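Local coordinates for UTP--glucose-1-phosphate uridylyltransferase (Acinetobacter baumannii, PDB 6IKZ), which catalyses the transfer of a uridylyl group from UTP to alpha-D-glucose 1-phosphate, giving UDP-glucose and diphosphate, at residues Gln50-Thr55 with Ile99-Pro104; Leu133-Ser138 with Val268-Leu273; Ser144-Arg149 with Arg209-Ala214. The protein carries 1 engineered substitution. All coordinates share one frame; numbering follows the deposited sequence.

Interaction 1: residues Gln50-Thr55 with Ile99-Pro104; sequences QIILVT and ISVRQP. With SO4 (sulfate ion), chain D.
Thr-55 O is gripped by Gln-103 N, which donates a hydrogen bond of 3.0 Å in the carbonyl plane, and by the CA-H of Arg-102, with CA 3.4 Å away. The Gln-103 N bond closes a parallel beta ladder in the central sheet of the GT-A (Rossmann-like) nucleotidyltransferase fold; the helices between the strands make this a beta-alpha-beta crossover. The shortest rung, Ile-99 N to Ile-51 O, is 2.8 Å; Leu-53 N then donates to Ile-99 O, its own O accepts from Val-101 N, and Thr-55 N returns to Val-101 O. On one face Val-54 CG2 and Val-101 CG1 lie side by side 4.1 Å apart; Val-101 CG1 sits between its own backbone N and carbonyl carbon (chi1 57°). Val-54 CG1 packs on Gln-103 CB, and Gln-103 NE2 bonds His-111 and Gly-108 O beside the UTP and UDP-glucose site, to which Gln-103 belongs. Ile-99 to Val-101 also pair antiparallel with a strand of the second subunit, extending the sheet. On the other face Thr-55 CG2 rests 3.7 Å from CD of Arg-102, whose NH1 bonds Asn-64 OD1 and forms a salt bridge with Asp-67 OD2, both of the second subunit.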
loop_
_atom_site.group_PDB
_atom_site.type_symbol
_atom_site.label_atom_id
_atom_site.label_comp_id
_atom_site.label_asym_id
_atom_site.label_seq_id
_atom_site.Cartn_x
_atom_site.Cartn_y
_atom_site.Cartn_z
ATOM N N GLN A 50 -24.435 2.754 7.309
ATOM C CA GLN A 50 -23.110 2.216 7.705
ATOM C C GLN A 50 -22.774 1.025 6.791
ATOM O O GLN A 50 -23.455 -0.014 6.884
ATOM C CB GLN A 50 -23.120 1.830 9.181
ATOM C CG GLN A 50 -21.734 1.716 9.805
ATOM C CD GLN A 50 -21.777 1.184 11.223
ATOM O OE1 GLN A 50 -22.758 0.597 11.669
ATOM N NE2 GLN A 50 -20.696 1.375 11.957
ATOM N N ILE A 51 -21.801 1.195 5.895
ATOM C CA ILE A 51 -21.197 0.102 5.091
ATOM C C ILE A 51 -20.076 -0.535 5.918
ATOM O O ILE A 51 -19.097 0.136 6.231
ATOM C CB ILE A 51 -20.672 0.647 3.760
ATOM C CG1 ILE A 51 -21.775 1.302 2.917
ATOM C CG2 ILE A 51 -19.953 -0.442 3.010
ATOM C CD1 ILE A 51 -22.795 0.340 2.366
ATOM N N ILE A 52 -20.205 -1.805 6.273
ATOM C CA ILE A 52 -19.161 -2.524 7.050
ATOM C C ILE A 52 -18.433 -3.435 6.069
ATOM O O ILE A 52 -19.058 -4.390 5.614
ATOM C CB ILE A 52 -19.769 -3.283 8.247
ATOM C CG1 ILE A 52 -20.866 -2.457 8.921
ATOM C CG2 ILE A 52 -18.669 -3.662 9.234
ATOM C CD1 ILE A 52 -21.547 -3.155 10.069
ATOM N N LEU A 53 -17.209 -3.073 5.685
ATOM C CA LEU A 53 -16.331 -3.884 4.804
ATOM C C LEU A 53 -15.597 -4.868 5.707
ATOM O O LEU A 53 -14.902 -4.403 6.627
ATOM C CB LEU A 53 -15.330 -2.993 4.062
ATOM C CG LEU A 53 -15.934 -1.913 3.155
ATOM C CD1 LEU A 53 -14.865 -1.010 2.586
ATOM C CD2 LEU A 53 -16.772 -2.489 2.032
ATOM N N VAL A 54 -15.817 -6.166 5.514
ATOM C CA VAL A 54 -14.934 -7.221 6.089
ATOM C C VAL A 54 -13.834 -7.437 5.057
ATOM O O VAL A 54 -14.147 -7.954 3.947
ATOM C CB VAL A 54 -15.673 -8.525 6.393
ATOM C CG1 VAL A 54 -14.707 -9.523 6.955
ATOM C CG2 VAL A 54 -16.822 -8.315 7.353
ATOM N N THR A 55 -12.607 -7.028 5.369
ATOM C CA THR A 55 -11.607 -6.835 4.298
ATOM C C THR A 55 -10.334 -7.629 4.571
ATOM O O THR A 55 -10.170 -8.177 5.678
ATOM C CB THR A 55 -11.362 -5.341 4.085
ATOM O OG1 THR A 55 -10.823 -5.213 2.763
ATOM C CG2 THR A 55 -10.478 -4.754 5.156
ATOM N N ILE A 99 -16.966 1.669 7.243
ATOM C CA ILE A 99 -16.123 1.057 8.316
ATOM C C ILE A 99 -15.341 -0.106 7.715
ATOM O O ILE A 99 -15.830 -0.703 6.747
ATOM C CB ILE A 99 -16.989 0.498 9.452
ATOM C CG1 ILE A 99 -18.126 1.445 9.810
ATOM C CG2 ILE A 99 -16.129 0.181 10.657
ATOM C CD1 ILE A 99 -17.642 2.857 10.035
ATOM N N SER A 100 -14.202 -0.454 8.308
ATOM C CA SER A 100 -13.487 -1.702 7.968
ATOM C C SER A 100 -13.194 -2.506 9.228
ATOM O O SER A 100 -12.922 -1.918 10.297
ATOM C CB SER A 100 -12.259 -1.476 7.148
ATOM O OG SER A 100 -12.658 -0.952 5.902
ATOM N N VAL A 101 -13.274 -3.822 9.066
ATOM C CA VAL A 101 -12.706 -4.786 10.029
ATOM C C VAL A 101 -12.030 -5.861 9.188
ATOM O O VAL A 101 -12.472 -6.058 8.063
ATOM C CB VAL A 101 -13.818 -5.297 10.953
ATOM C CG1 VAL A 101 -14.931 -5.913 10.128
ATOM C CG2 VAL A 101 -13.265 -6.265 11.985
ATOM N N ARG A 102 -10.935 -6.435 9.691
ATOM C CA ARG A 102 -10.144 -7.470 8.979
ATOM C C ARG A 102 -10.748 -8.858 9.210
ATOM O O ARG A 102 -11.139 -9.139 10.355
ATOM C CB ARG A 102 -8.686 -7.474 9.460
ATOM C CG ARG A 102 -7.870 -6.298 8.943
ATOM C CD ARG A 102 -7.873 -6.132 7.431
ATOM N NE ARG A 102 -7.199 -4.908 7.040
ATOM C CZ ARG A 102 -5.894 -4.749 6.895
ATOM N NH1 ARG A 102 -5.047 -5.740 7.111
ATOM N NH2 ARG A 102 -5.438 -3.570 6.537
ATOM N N GLN A 103 -10.788 -9.690 8.155
ATOM C CA GLN A 103 -10.920 -11.168 8.246
ATOM C C GLN A 103 -9.517 -11.769 8.352
ATOM O O GLN A 103 -8.771 -11.835 7.369
ATOM C CB GLN A 103 -11.644 -11.743 7.034
ATOM C CG GLN A 103 -11.608 -13.264 7.014
ATOM C CD GLN A 103 -12.742 -13.823 6.211
ATOM O OE1 GLN A 103 -13.000 -13.359 5.106
ATOM N NE2 GLN A 103 -13.449 -14.789 6.786
ATOM N N PRO A 104 -9.109 -12.201 9.561
ATOM C CA PRO A 104 -7.730 -12.615 9.804
ATOM C C PRO A 104 -7.236 -13.646 8.786
ATOM O O PRO A 104 -6.141 -13.460 8.287
ATOM C CB PRO A 104 -7.725 -13.212 11.228
ATOM C CG PRO A 104 -9.168 -13.157 11.725
ATOM C CD PRO A 104 -9.948 -12.282 10.763
HETATM S S SO4 D . -11.714 2.001 6.928
HETATM O O1 SO4 D . -12.034 0.885 7.757
HETATM O O2 SO4 D . -11.532 1.564 5.574
HETATM O O3 SO4 D . -12.799 2.945 6.981
HETATM O O4 SO4 D . -10.494 2.600 7.402
#

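Interaction 2: residues Leu133-Ser138 with Val268-Leu273; sequences LVKDGS and VLHYGL
Tyr-271 reaches from helix 261-274 to strand 132-135 and sets its phenol against Leu-133 and Lys-135, two side chains whose CB atoms both point at the helix. Its CG lies anti to its own carbonyl carbon (chi1 -81°), which carries the ring off the helix so that the hydroxyl end leads. Tyr-271 OH comes to 3.3 Å from Lys-135 CB and 3.7 Å from Leu-133 CB, so the oxygen sits among aliphatic carbons at this contact. The two ortho carbons beside the hydroxyl divide the work: CE2 meets Leu-133 CD1 at 3.5 Å, while CE1 meets Lys-135 CG at 3.6 Å. Both approaches to the ring are oblique.

Lys-135 sends CG away from its backbone N (chi1 -166°), then bends repeatedly, beginning at chi2 (-115°), instead of running out straight. The lysine chain runs back along the tyrosine, counter to it, and the bends bring the amine round to His-270. There NZ lies in the plane of the imidazole, at its edge, 3.9 Å from ND1; Lys-135 CE stands 4.0 Å from His-270 O. No hydrogen bond crosses between the two segments, so the contact rests on van der Waals packing, with the lysine amine beside the imidazole edge.

Each ring has an aromatic neighbour: Tyr-271 meets Tyr-38, and His-270 meets Phe-256 on strand 254-257. His-270 also packs on Leu-289 of the third subunit. The whole is a helix packed on a two-stranded antiparallel ribbon, 132-135 with 254-257, an outer part of the nucleotidyltransferase domain, with the side chain of Leu-133 about 7 Å from that of Asp-131, a residue of the UTP and UDP-glucose sites.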
loop_
_atom_site.group_PDB
_atom_site.type_symbol
_atom_site.label_atom_id
_atom_site.label_comp_id
_atom_site.label_asym_id
_atom_site.label_seq_id
_atom_site.Cartn_x
_atom_site.Cartn_y
_atom_site.Cartn_z
ATOM N N LEU A 133 -23.705 -8.220 -8.839
ATOM C CA LEU A 133 -24.406 -6.954 -9.172
ATOM C C LEU A 133 -25.881 -7.265 -9.345
ATOM O O LEU A 133 -26.160 -8.270 -9.997
ATOM C CB LEU A 133 -23.866 -6.384 -10.482
ATOM C CG LEU A 133 -22.383 -6.026 -10.499
ATOM C CD1 LEU A 133 -22.116 -4.919 -11.512
ATOM C CD2 LEU A 133 -21.895 -5.604 -9.125
ATOM N N VAL A 134 -26.785 -6.432 -8.825
ATOM C CA VAL A 134 -28.245 -6.550 -9.132
ATOM C C VAL A 134 -28.732 -5.215 -9.703
ATOM O O VAL A 134 -28.612 -4.193 -9.032
ATOM C CB VAL A 134 -29.087 -7.083 -7.953
ATOM C CG1 VAL A 134 -28.353 -7.016 -6.624
ATOM C CG2 VAL A 134 -30.481 -6.455 -7.863
ATOM N N LYS A 135 -29.230 -5.259 -10.940
ATOM C CA LYS A 135 -29.613 -4.091 -11.763
ATOM C C LYS A 135 -31.135 -4.041 -11.873
ATOM O O LYS A 135 -31.780 -5.030 -11.484
ATOM C CB LYS A 135 -29.006 -4.257 -13.156
ATOM C CG LYS A 135 -29.000 -3.017 -14.039
ATOM C CD LYS A 135 -29.873 -3.137 -15.277
ATOM C CE LYS A 135 -29.083 -3.456 -16.533
ATOM N NZ LYS A 135 -29.877 -4.253 -17.500
ATOM N N ASP A 136 -31.656 -2.933 -12.408
ATOM C CA ASP A 136 -33.048 -2.760 -12.907
ATOM C C ASP A 136 -33.969 -2.562 -11.697
ATOM O O ASP A 136 -33.510 -2.779 -10.556
ATOM C CB ASP A 136 -33.460 -3.924 -13.820
ATOM N N GLY A 137 -35.215 -2.159 -11.949
ATOM C CA GLY A 137 -36.208 -1.810 -10.917
ATOM C C GLY A 137 -37.065 -0.650 -11.384
ATOM O O GLY A 137 -36.511 0.282 -12.002
ATOM N N SER A 138 -38.372 -0.713 -11.117
ATOM C CA SER A 138 -39.372 0.311 -11.515
ATOM C C SER A 138 -39.247 1.525 -10.585
ATOM O O SER A 138 -38.990 2.637 -11.098
ATOM C CB SER A 138 -40.769 -0.267 -11.509
ATOM O OG SER A 138 -41.545 0.282 -12.559
ATOM N N VAL A 268 -20.696 -5.509 -18.028
ATOM C CA VAL A 268 -20.132 -4.406 -18.857
ATOM C C VAL A 268 -21.131 -4.088 -19.978
ATOM O O VAL A 268 -21.560 -2.956 -20.064
ATOM C CB VAL A 268 -18.761 -4.786 -19.423
ATOM C CG1 VAL A 268 -18.299 -3.767 -20.446
ATOM C CG2 VAL A 268 -17.721 -4.977 -18.316
ATOM N N LEU A 269 -21.526 -5.073 -20.775
ATOM C CA LEU A 269 -22.521 -4.897 -21.874
ATOM C C LEU A 269 -23.805 -4.252 -21.354
ATOM O O LEU A 269 -24.226 -3.210 -21.907
ATOM C CB LEU A 269 -22.812 -6.247 -22.536
ATOM C CG LEU A 269 -21.670 -6.751 -23.415
ATOM C CD1 LEU A 269 -21.887 -8.204 -23.769
ATOM C CD2 LEU A 269 -21.521 -5.892 -24.676
ATOM N N HIS A 270 -24.411 -4.830 -20.327
ATOM C CA HIS A 270 -25.772 -4.415 -19.909
ATOM C C HIS A 270 -25.703 -3.050 -19.236
ATOM O O HIS A 270 -26.618 -2.261 -19.478
ATOM C CB HIS A 270 -26.457 -5.510 -19.084
ATOM C CG HIS A 270 -27.044 -6.585 -19.932
ATOM N ND1 HIS A 270 -28.384 -6.930 -19.865
ATOM C CD2 HIS A 270 -26.485 -7.369 -20.880
ATOM C CE1 HIS A 270 -28.623 -7.890 -20.738
ATOM N NE2 HIS A 270 -27.471 -8.175 -21.372
ATOM N N TYR A 271 -24.666 -2.771 -18.446
ATOM C CA TYR A 271 -24.493 -1.465 -17.759
ATOM C C TYR A 271 -24.056 -0.400 -18.757
ATOM O O TYR A 271 -24.614 0.704 -18.713
ATOM C CB TYR A 271 -23.493 -1.574 -16.611
ATOM C CG TYR A 271 -24.124 -2.151 -15.371
ATOM C CD1 TYR A 271 -24.962 -1.389 -14.581
ATOM C CD2 TYR A 271 -23.941 -3.469 -15.024
ATOM C CE1 TYR A 271 -25.583 -1.922 -13.473
ATOM C CE2 TYR A 271 -24.517 -4.002 -13.894
ATOM C CZ TYR A 271 -25.354 -3.233 -13.120
ATOM O OH TYR A 271 -25.935 -3.772 -12.001
ATOM N N GLY A 272 -23.066 -0.721 -19.591
ATOM C CA GLY A 272 -22.656 0.100 -20.746
ATOM C C GLY A 272 -23.860 0.645 -21.497
ATOM O O GLY A 272 -23.963 1.872 -21.585
ATOM N N LEU A 273 -24.762 -0.227 -21.975
ATOM C CA LEU A 273 -25.954 0.159 -22.789
ATOM C C LEU A 273 -26.819 1.152 -22.014
ATOM O O LEU A 273 -27.348 2.061 -22.653
ATOM C CB LEU A 273 -26.792 -1.072 -23.163
ATOM C CG LEU A 273 -26.223 -1.997 -24.245
ATOM C CD1 LEU A 273 -25.867 -1.219 -25.502
#

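Interaction 3: residues Ser144-Arg149 with Arg209-Ala214; sequences SRMISR and RYVLPA. With SO4 (sulfate ion), chain F.
Helix 142-153 packs on the central beta-sheet here, laying Met-146 and Ile-147 along strand 209-212. Met-146 carries most of it: with CG anti to the backbone N (chi1 -168°) the chain runs out towards the strand, and a turn at chi3 (76°) swings the methyl over the backbone. Met-146 CE ends 3.6 Å from Arg-209 O. The same methyl lies 3.7 Å from Val-211 CG2. Met-146 and Val-211 point in opposite senses and overlap along their lengths, and the same CG2 also meets Met-146 CG at 4.1 Å. Ile-147 adds CG1, 4.3 Å from Val-211 CG2. In this alpha/beta GT-A fold the strand runs antiparallel to both its neighbours, 125-128 and 156-162, and Met-159 of the latter also touches Met-146 and Arg-209. Arg-209 starts towards the helix, but its bent chain leads away to a salt bridge with Glu-42, while NH1 and NH2 bond Leu-129 O and Val-132 O. No hydrogen bond joins the two segments. Outside the apolar patch, Arg-149 NH2 forms a salt bridge with Glu-247 and a weak hydrogen bond, 3.1 Å long, to O4 of a sulfate, probably from the crystallisation liquor.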
loop_
_atom_site.group_PDB
_atom_site.type_symbol
_atom_site.label_atom_id
_atom_site.label_comp_id
_atom_site.label_asym_id
_atom_site.label_seq_id
_atom_site.Cartn_x
_atom_site.Cartn_y
_atom_site.Cartn_z
ATOM N N SER A 144 -34.392 -2.750 -1.051
ATOM C CA SER A 144 -35.359 -1.933 -0.255
ATOM C C SER A 144 -36.573 -2.797 0.090
ATOM O O SER A 144 -36.901 -2.871 1.297
ATOM C CB SER A 144 -35.788 -0.633 -0.915
ATOM N N ARG A 145 -37.188 -3.421 -0.928
ATOM C CA ARG A 145 -38.409 -4.257 -0.790
ATOM C C ARG A 145 -38.128 -5.266 0.310
ATOM O O ARG A 145 -38.851 -5.295 1.320
ATOM C CB ARG A 145 -38.753 -5.039 -2.064
ATOM C CG ARG A 145 -39.784 -4.405 -2.990
ATOM C CD ARG A 145 -39.130 -3.874 -4.253
ATOM N NE ARG A 145 -40.049 -3.118 -5.098
ATOM C CZ ARG A 145 -40.492 -3.474 -6.302
ATOM N NH1 ARG A 145 -40.123 -4.610 -6.879
ATOM N NH2 ARG A 145 -41.322 -2.663 -6.931
ATOM N N MET A 146 -37.085 -6.060 0.105
ATOM C CA MET A 146 -36.686 -7.136 1.046
ATOM C C MET A 146 -36.468 -6.572 2.464
ATOM O O MET A 146 -36.752 -7.289 3.410
ATOM C CB MET A 146 -35.421 -7.845 0.550
ATOM C CG MET A 146 -35.156 -9.099 1.316
ATOM S SD MET A 146 -33.923 -10.143 0.556
ATOM C CE MET A 146 -32.428 -9.255 0.971
ATOM N N ILE A 147 -36.001 -5.336 2.633
ATOM C CA ILE A 147 -35.820 -4.738 3.997
ATOM C C ILE A 147 -37.197 -4.405 4.604
ATOM O O ILE A 147 -37.449 -4.848 5.747
ATOM C CB ILE A 147 -34.886 -3.511 3.984
ATOM C CG1 ILE A 147 -33.544 -3.846 3.333
ATOM C CG2 ILE A 147 -34.728 -2.978 5.388
ATOM C CD1 ILE A 147 -32.376 -3.055 3.831
ATOM N N SER A 148 -38.047 -3.649 3.893
ATOM C CA SER A 148 -39.441 -3.338 4.334
ATOM C C SER A 148 -40.168 -4.641 4.701
ATOM O O SER A 148 -40.907 -4.664 5.705
ATOM C CB SER A 148 -40.214 -2.552 3.315
ATOM O OG SER A 148 -39.723 -2.817 2.028
ATOM N N ARG A 149 -39.898 -5.709 3.959
ATOM C CA ARG A 149 -40.396 -7.050 4.301
ATOM C C ARG A 149 -39.801 -7.509 5.640
ATOM O O ARG A 149 -40.595 -7.951 6.460
ATOM C CB ARG A 149 -40.130 -8.013 3.152
ATOM C CG ARG A 149 -40.742 -9.386 3.374
ATOM C CD ARG A 149 -42.219 -9.323 3.718
ATOM N NE ARG A 149 -42.749 -10.656 3.978
ATOM C CZ ARG A 149 -43.824 -10.933 4.713
ATOM N NH1 ARG A 149 -44.522 -9.966 5.292
ATOM N NH2 ARG A 149 -44.191 -12.191 4.875
ATOM N N ARG A 209 -27.848 -11.795 -1.223
ATOM C CA ARG A 209 -28.422 -10.626 -0.507
ATOM C C ARG A 209 -29.269 -11.155 0.650
ATOM O O ARG A 209 -30.159 -11.950 0.416
ATOM C CB ARG A 209 -29.275 -9.765 -1.443
ATOM C CG ARG A 209 -28.501 -9.080 -2.563
ATOM C CD ARG A 209 -27.734 -7.833 -2.154
ATOM N NE ARG A 209 -27.088 -7.309 -3.345
ATOM C CZ ARG A 209 -25.867 -7.636 -3.783
ATOM N NH1 ARG A 209 -25.079 -8.471 -3.110
ATOM N NH2 ARG A 209 -25.440 -7.109 -4.917
ATOM N N TYR A 210 -28.969 -10.741 1.871
ATOM C CA TYR A 210 -29.626 -11.230 3.105
ATOM C C TYR A 210 -29.992 -10.036 3.974
ATOM O O TYR A 210 -29.284 -9.043 3.907
ATOM C CB TYR A 210 -28.688 -12.161 3.875
ATOM C CG TYR A 210 -28.032 -13.224 3.032
ATOM C CD1 TYR A 210 -27.105 -12.915 2.043
ATOM C CD2 TYR A 210 -28.339 -14.559 3.222
ATOM C CE1 TYR A 210 -26.493 -13.903 1.283
ATOM C CE2 TYR A 210 -27.730 -15.557 2.475
ATOM C CZ TYR A 210 -26.799 -15.231 1.510
ATOM O OH TYR A 210 -26.233 -16.239 0.801
ATOM N N VAL A 211 -31.078 -10.164 4.738
ATOM C CA VAL A 211 -31.390 -9.362 5.953
ATOM C C VAL A 211 -31.493 -10.361 7.091
ATOM O O VAL A 211 -32.306 -11.254 6.952
ATOM C CB VAL A 211 -32.702 -8.593 5.801
ATOM C CG1 VAL A 211 -32.847 -7.569 6.917
ATOM C CG2 VAL A 211 -32.814 -7.957 4.424
ATOM N N LEU A 212 -30.645 -10.255 8.114
ATOM C CA LEU A 212 -30.520 -11.246 9.215
ATOM C C LEU A 212 -30.607 -10.486 10.520
ATOM O O LEU A 212 -30.351 -9.299 10.557
ATOM C CB LEU A 212 -29.179 -11.976 9.153
ATOM C CG LEU A 212 -28.748 -12.523 7.795
ATOM C CD1 LEU A 212 -27.305 -12.984 7.847
ATOM C CD2 LEU A 212 -29.647 -13.665 7.366
ATOM N N PRO A 213 -31.045 -11.115 11.614
ATOM C CA PRO A 213 -30.952 -10.489 12.922
ATOM C C PRO A 213 -29.603 -10.762 13.596
ATOM O O PRO A 213 -29.067 -11.776 13.364
ATOM C CB PRO A 213 -32.075 -11.217 13.690
ATOM C CG PRO A 213 -32.047 -12.607 13.126
ATOM C CD PRO A 213 -31.749 -12.402 11.653
ATOM N N ALA A 214 -29.199 -9.893 14.509
ATOM C CA ALA A 214 -27.964 -9.980 15.319
ATOM C C ALA A 214 -27.783 -11.377 15.884
ATOM O O ALA A 214 -26.625 -11.789 15.927
ATOM C CB ALA A 214 -28.011 -8.968 16.429
HETATM S S SO4 F . -48.290 -12.287 5.155
HETATM O O1 SO4 F . -48.827 -11.178 4.399
HETATM O O2 SO4 F . -47.846 -11.804 6.446
HETATM O O3 SO4 F . -49.301 -13.302 5.321
HETATM O O4 SO4 F . -47.184 -12.867 4.443
#

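Interactions 1 and 3 are buried and serve the same central sheet. Interaction 1 joins two of its strands through backbone hydrogen bonds, whereas interaction 3 seats a helix on one strand mainly through apolar side chains, with no hydrogen bond between the segments. Interaction 2 is a surface contact on the opposite side of the chain's centre from interaction 1; there a tyrosine ring packs between a leucine and a bent lysine, where interaction 3 uses a methionine and branched aliphatic side chains. Interactions 2 and 3 meet directly, Val-134 CG1 lying 3.4 Å from Arg-209 NH2, while the nearest atoms of interactions 1 and 2 are about 13 Å apart. Other subunits reach interactions 1 and 2, but not interaction 3.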